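Local coordinates for hydroquinone dioxygenase small subunit (Pseudomonas sp., PDB 4ZXA), which forms the cupin-type small subunit of a two-subunit, iron-dependent hydroquinone 1,2-dioxygenase, at residues 80-94 / 120-134. Sequence-based numbering, arbitrary orientation.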
loop_
_atom_site.group_PDB
_atom_site.type_symbol
_atom_site.label_atom_id
_atom_site.label_comp_id
_atom_site.label_asym_id
_atom_site.label_seq_id
_atom_site.Cartn_x
_atom_site.Cartn_y
_atom_site.Cartn_z
ATOM N N ASP A 80 6.684 -38.300 21.596
ATOM C CA ASP A 80 7.176 -37.019 22.099
ATOM C C ASP A 80 6.064 -36.020 22.445
ATOM O O ASP A 80 5.014 -35.964 21.783
ATOM C CB ASP A 80 8.097 -36.376 21.079
ATOM C CG ASP A 80 9.405 -37.113 20.930
ATOM O OD1 ASP A 80 9.803 -37.792 21.894
ATOM O OD2 ASP A 80 10.039 -37.003 19.857
ATOM N N GLU A 81 6.315 -35.229 23.486
ATOM C CA GLU A 81 5.473 -34.092 23.868
ATOM C C GLU A 81 6.387 -32.911 24.150
ATOM O O GLU A 81 7.604 -33.070 24.269
ATOM C CB GLU A 81 4.652 -34.408 25.121
ATOM C CG GLU A 81 3.534 -35.403 24.904
ATOM C CD GLU A 81 3.008 -35.973 26.209
ATOM O OE1 GLU A 81 3.819 -36.527 26.983
ATOM O OE2 GLU A 81 1.786 -35.876 26.465
ATOM N N PHE A 82 5.816 -31.723 24.263
ATOM C CA PHE A 82 6.640 -30.562 24.544
ATOM C C PHE A 82 5.956 -29.644 25.538
ATOM O O PHE A 82 4.731 -29.593 25.597
ATOM C CB PHE A 82 6.927 -29.809 23.252
ATOM C CG PHE A 82 7.629 -30.629 22.224
ATOM C CD1 PHE A 82 9.014 -30.678 22.190
ATOM C CD2 PHE A 82 6.908 -31.366 21.293
ATOM C CE1 PHE A 82 9.681 -31.439 21.234
ATOM C CE2 PHE A 82 7.557 -32.138 20.342
ATOM C CZ PHE A 82 8.950 -32.174 20.305
ATOM N N ALA A 83 6.744 -28.919 26.321
ATOM C CA ALA A 83 6.182 -27.983 27.291
ATOM C C ALA A 83 6.867 -26.637 27.165
ATOM O O ALA A 83 8.107 -26.570 27.090
ATOM C CB ALA A 83 6.331 -28.520 28.707
ATOM N N ILE A 84 6.054 -25.580 27.108
ATOM C CA ILE A 84 6.547 -24.202 27.159
ATOM C C ILE A 84 6.062 -23.545 28.433
ATOM O O ILE A 84 4.858 -23.488 28.694
ATOM C CB ILE A 84 5.985 -23.325 26.025
ATOM C CG1 ILE A 84 5.978 -24.074 24.690
ATOM C CG2 ILE A 84 6.758 -21.995 25.944
ATOM C CD1 ILE A 84 7.236 -23.921 23.940
ATOM N N VAL A 85 6.988 -23.026 29.221
ATOM C CA VAL A 85 6.604 -22.288 30.414
ATOM C C VAL A 85 6.272 -20.853 30.044
ATOM O O VAL A 85 7.142 -20.099 29.616
ATOM C CB VAL A 85 7.717 -22.305 31.456
ATOM C CG1 VAL A 85 7.400 -21.313 32.584
ATOM C CG2 VAL A 85 7.889 -23.713 31.985
ATOM N N MET A 86 5.009 -20.479 30.204
ATOM C CA MET A 86 4.544 -19.152 29.800
ATOM C C MET A 86 4.534 -18.132 30.949
ATOM O O MET A 86 4.445 -16.935 30.720
ATOM C CB MET A 86 3.163 -19.260 29.143
ATOM C CG MET A 86 3.210 -19.752 27.705
ATOM S SD MET A 86 3.890 -18.524 26.550
ATOM C CE MET A 86 5.629 -18.903 26.666
ATOM N N ASP A 87 4.628 -18.625 32.177
ATOM C CA ASP A 87 4.720 -17.786 33.361
ATOM C C ASP A 87 5.177 -18.624 34.561
ATOM O O ASP A 87 4.876 -19.815 34.651
ATOM C CB ASP A 87 3.377 -17.135 33.665
ATOM C CG ASP A 87 3.424 -16.238 34.893
ATOM O OD1 ASP A 87 4.483 -15.624 35.158
ATOM O OD2 ASP A 87 2.396 -16.141 35.588
ATOM N N GLY A 88 5.912 -18.006 35.476
ATOM C CA GLY A 88 6.332 -18.699 36.674
ATOM C C GLY A 88 7.577 -19.512 36.414
ATOM O O GLY A 88 8.348 -19.218 35.495
ATOM N N GLU A 89 7.772 -20.549 37.215
ATOM C CA GLU A 89 8.973 -21.350 37.108
ATOM C C GLU A 89 8.680 -22.801 37.462
ATOM O O GLU A 89 8.250 -23.120 38.569
ATOM C CB GLU A 89 10.049 -20.757 38.013
ATOM C CG GLU A 89 11.384 -21.459 37.970
ATOM C CD GLU A 89 12.472 -20.641 38.658
ATOM O OE1 GLU A 89 13.542 -21.222 38.968
ATOM O OE2 GLU A 89 12.250 -19.420 38.882
ATOM N N VAL A 90 8.882 -23.690 36.506
ATOM C CA VAL A 90 8.567 -25.084 36.750
ATOM C C VAL A 90 9.825 -25.923 36.725
ATOM O O VAL A 90 10.705 -25.717 35.892
ATOM C CB VAL A 90 7.561 -25.620 35.728
ATOM C CG1 VAL A 90 7.244 -27.075 36.009
ATOM C CG2 VAL A 90 6.293 -24.787 35.747
ATOM N N ARG A 91 9.914 -26.845 37.670
ATOM C CA ARG A 91 10.942 -27.868 37.671
ATOM C C ARG A 91 10.313 -29.120 37.062
ATOM O O ARG A 91 9.190 -29.487 37.409
ATOM C CB ARG A 91 11.395 -28.127 39.110
ATOM C CG ARG A 91 12.276 -29.352 39.310
ATOM C CD ARG A 91 12.747 -29.453 40.761
ATOM N NE ARG A 91 13.697 -30.542 40.931
ATOM C CZ ARG A 91 13.332 -31.799 41.171
ATOM N NH1 ARG A 91 12.042 -32.091 41.276
ATOM N NH2 ARG A 91 14.245 -32.760 41.310
ATOM N N VAL A 92 11.021 -29.765 36.144
ATOM C CA VAL A 92 10.491 -30.961 35.496
ATOM C C VAL A 92 11.413 -32.148 35.783
ATOM O O VAL A 92 12.585 -32.130 35.389
ATOM C CB VAL A 92 10.316 -30.752 33.950
ATOM C CG1 VAL A 92 9.614 -31.947 33.305
ATOM C CG2 VAL A 92 9.542 -29.464 33.654
ATOM N N GLU A 93 10.886 -33.163 36.474
ATOM C CA GLU A 93 11.649 -34.370 36.808
ATOM C C GLU A 93 11.447 -35.449 35.755
ATOM O O GLU A 93 10.319 -35.685 35.322
ATOM C CB GLU A 93 11.183 -34.956 38.136
ATOM C CG GLU A 93 11.586 -34.199 39.376
ATOM C CD GLU A 93 10.742 -34.595 40.587
ATOM O OE1 GLU A 93 10.691 -35.801 40.927
ATOM O OE2 GLU A 93 10.116 -33.696 41.187
ATOM N N PHE A 94 12.523 -36.143 35.387
ATOM C CA PHE A 94 12.456 -37.155 34.332
ATOM C C PHE A 94 12.908 -38.540 34.781
ATOM O O PHE A 94 14.026 -38.711 35.267
ATOM C CB PHE A 94 13.314 -36.732 33.129
ATOM C CG PHE A 94 12.799 -35.523 32.400
ATOM C CD1 PHE A 94 11.884 -35.658 31.364
ATOM C CD2 PHE A 94 13.236 -34.257 32.743
ATOM C CE1 PHE A 94 11.409 -34.540 30.681
ATOM C CE2 PHE A 94 12.766 -33.132 32.074
ATOM C CZ PHE A 94 11.853 -33.271 31.041
ATOM N N GLY A 120 17.248 -37.065 35.655
ATOM C CA GLY A 120 17.599 -35.727 36.095
ATOM C C GLY A 120 16.403 -34.799 36.040
ATOM O O GLY A 120 15.246 -35.234 36.076
ATOM N N TYR A 121 16.672 -33.506 35.944
ATOM C CA TYR A 121 15.588 -32.541 35.871
ATOM C C TYR A 121 15.992 -31.297 35.111
ATOM O O TYR A 121 17.175 -31.052 34.846
ATOM C CB TYR A 121 15.108 -32.141 37.269
ATOM C CG TYR A 121 16.163 -31.438 38.087
ATOM C CD1 TYR A 121 17.042 -32.162 38.885
ATOM C CD2 TYR A 121 16.291 -30.052 38.061
ATOM C CE1 TYR A 121 18.012 -31.530 39.639
ATOM C CE2 TYR A 121 17.264 -29.410 38.815
ATOM C CZ TYR A 121 18.120 -30.159 39.602
ATOM O OH TYR A 121 19.096 -29.551 40.355
ATOM N N VAL A 122 14.976 -30.514 34.772
ATOM C CA VAL A 122 15.157 -29.260 34.079
ATOM C C VAL A 122 14.449 -28.166 34.872
ATOM O O VAL A 122 13.417 -28.404 35.505
ATOM C CB VAL A 122 14.575 -29.335 32.641
ATOM C CG1 VAL A 122 14.634 -27.978 31.973
ATOM C CG2 VAL A 122 15.325 -30.369 31.822
ATOM N N LEU A 123 15.003 -26.963 34.824
ATOM C CA LEU A 123 14.401 -25.824 35.492
ATOM C C LEU A 123 13.940 -24.771 34.505
ATOM O O LEU A 123 14.739 -24.006 33.984
ATOM C CB LEU A 123 15.395 -25.225 36.468
ATOM C CG LEU A 123 14.927 -25.448 37.892
ATOM C CD1 LEU A 123 16.104 -25.415 38.871
ATOM C CD2 LEU A 123 13.877 -24.370 38.172
ATOM N N LEU A 124 12.640 -24.731 34.260
ATOM C CA LEU A 124 12.082 -23.866 33.225
ATOM C C LEU A 124 11.535 -22.565 33.797
ATOM O O LEU A 124 10.670 -22.567 34.683
ATOM C CB LEU A 124 10.956 -24.588 32.467
ATOM C CG LEU A 124 11.322 -25.889 31.748
ATOM C CD1 LEU A 124 10.073 -26.568 31.165
ATOM C CD2 LEU A 124 12.371 -25.646 30.659
ATOM N N LYS A 125 12.031 -21.450 33.278
ATOM C CA LYS A 125 11.417 -20.167 33.567
ATOM C C LYS A 125 10.641 -19.737 32.329
ATOM O O LYS A 125 10.721 -20.393 31.295
ATOM C CB LYS A 125 12.477 -19.132 33.939
ATOM C CG LYS A 125 13.243 -19.459 35.213
ATOM C CD LYS A 125 14.471 -18.560 35.376
ATOM C CE LYS A 125 15.021 -18.636 36.800
ATOM N NZ LYS A 125 16.500 -18.454 36.844
ATOM N N ARG A 126 9.893 -18.646 32.446
ATOM C CA ARG A 126 9.123 -18.102 31.331
ATOM C C ARG A 126 9.880 -18.017 30.001
ATOM O O ARG A 126 10.993 -17.488 29.915
ATOM C CB ARG A 126 8.609 -16.708 31.673
ATOM C CG ARG A 126 7.813 -16.088 30.528
ATOM C CD ARG A 126 7.291 -14.736 30.915
ATOM N NE ARG A 126 8.353 -13.736 30.928
ATOM C CZ ARG A 126 8.243 -12.545 31.505
ATOM N NH1 ARG A 126 7.118 -12.208 32.138
ATOM N NH2 ARG A 126 9.265 -11.699 31.454
ATOM N N GLY A 127 9.250 -18.524 28.956
ATOM C CA GLY A 127 9.832 -18.462 27.634
ATOM C C GLY A 127 10.685 -19.674 27.345
ATOM O O GLY A 127 11.256 -19.787 26.259
ATOM N N HIS A 128 10.772 -20.584 28.307
ATOM C CA HIS A 128 11.601 -21.765 28.142
ATOM C C HIS A 128 10.806 -22.984 27.683
ATOM O O HIS A 128 9.655 -23.197 28.087
ATOM C CB HIS A 128 12.356 -22.085 29.434
ATOM C CG HIS A 128 13.324 -21.016 29.840
ATOM N ND1 HIS A 128 13.926 -20.998 31.073
ATOM C CD2 HIS A 128 13.779 -19.932 29.171
ATOM C CE1 HIS A 128 14.733 -19.943 31.151
ATOM N NE2 HIS A 128 14.653 -19.286 30.003
ATOM N N GLN A 129 11.445 -23.788 26.840
ATOM C CA GLN A 129 10.828 -24.977 26.279
ATOM C C GLN A 129 11.702 -26.199 26.600
ATOM O O GLN A 129 12.936 -26.118 26.605
ATOM C CB GLN A 129 10.666 -24.792 24.758
ATOM C CG GLN A 129 10.073 -25.969 23.992
ATOM C CD GLN A 129 9.861 -25.656 22.501
ATOM O OE1 GLN A 129 9.210 -24.667 22.146
ATOM N NE2 GLN A 129 10.414 -26.498 21.626
ATOM N N CYS A 130 11.062 -27.327 26.883
ATOM C CA CYS A 130 11.798 -28.570 26.955
ATOM C C CYS A 130 11.076 -29.677 26.191
ATOM O O CYS A 130 9.853 -29.636 26.005
ATOM C CB CYS A 130 12.041 -28.990 28.414
ATOM S SG CYS A 130 10.623 -29.763 29.201
ATOM N N LEU A 131 11.853 -30.662 25.753
ATOM C CA LEU A 131 11.317 -31.901 25.192
ATOM C C LEU A 131 10.829 -32.830 26.320
ATOM O O LEU A 131 11.475 -32.965 27.359
ATOM C CB LEU A 131 12.395 -32.598 24.345
ATOM C CG LEU A 131 12.272 -34.073 23.927
ATOM C CD1 LEU A 131 11.049 -34.332 23.051
ATOM C CD2 LEU A 131 13.527 -34.501 23.194
ATOM N N LEU A 132 9.668 -33.435 26.116
ATOM C CA LEU A 132 9.186 -34.496 26.980
ATOM C C LEU A 132 9.301 -35.805 26.200
ATOM O O LEU A 132 8.353 -36.222 25.539
ATOM C CB LEU A 132 7.737 -34.229 27.379
ATOM C CG LEU A 132 7.543 -32.868 28.057
ATOM C CD1 LEU A 132 6.063 -32.537 28.188
ATOM C CD2 LEU A 132 8.239 -32.821 29.424
ATOM N N PRO A 133 10.472 -36.458 26.283
ATOM C CA PRO A 133 10.826 -37.610 25.439
ATOM C C PRO A 133 9.826 -38.750 25.585
ATOM O O PRO A 133 9.371 -39.041 26.707
ATOM C CB PRO A 133 12.185 -38.060 25.984
ATOM C CG PRO A 133 12.681 -36.913 26.831
ATOM C CD PRO A 133 11.455 -36.225 27.353
ATOM N N ALA A 134 9.490 -39.390 24.466
ATOM C CA ALA A 134 8.602 -40.536 24.502
ATOM C C ALA A 134 9.249 -41.651 25.307
ATOM O O ALA A 134 10.453 -41.908 25.176
ATOM C CB ALA A 134 8.278 -41.022 23.083
HETATM O O HOH W 1 6.056 -37.725 26.668
HETATM O O HOH W 2 9.616 -16.864 35.116
#
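Phe94 reaches across from strand 89-94 to lie between Val122 of strand 120-125 and the 130-133 end of the other arm. Its ring touches Val122, Leu132 and Pro133, with CE1 3.7 Å from Pro133 CD, while Cys130 SG sits at the ring edge, near its plane. Farther along this buried side, Val85 CG2 presses on Leu124 CB, and Leu124 CD1 meets Val92 CG2 at 3.9 Å. Each segment is two strands joined by a tight connection, and the pair belongs to the two sheets of the cupin beta-sandwich: 81-87 runs antiparallel to 128-132 in one, 89-94 to 120-125 in the other. A strand of the large subunit continues the pairing beside Tyr121-Leu123 and His128-Cys130. The other side of strands 89-94 and 120-125 is looser and more exposed. There the extended Arg91 chain carries its guanidinium over one face of the Tyr121 ring, a cation-pi contact with CZ 4.6 Å from the centroid and the planes 42° apart. Glu89 lies alongside Lys125, OE1 4.6 Å from NZ, too far for a salt bridge. An alanine at Glu89 would probably leave Lys125 freer to turn and its amine without this nearby opposite charge.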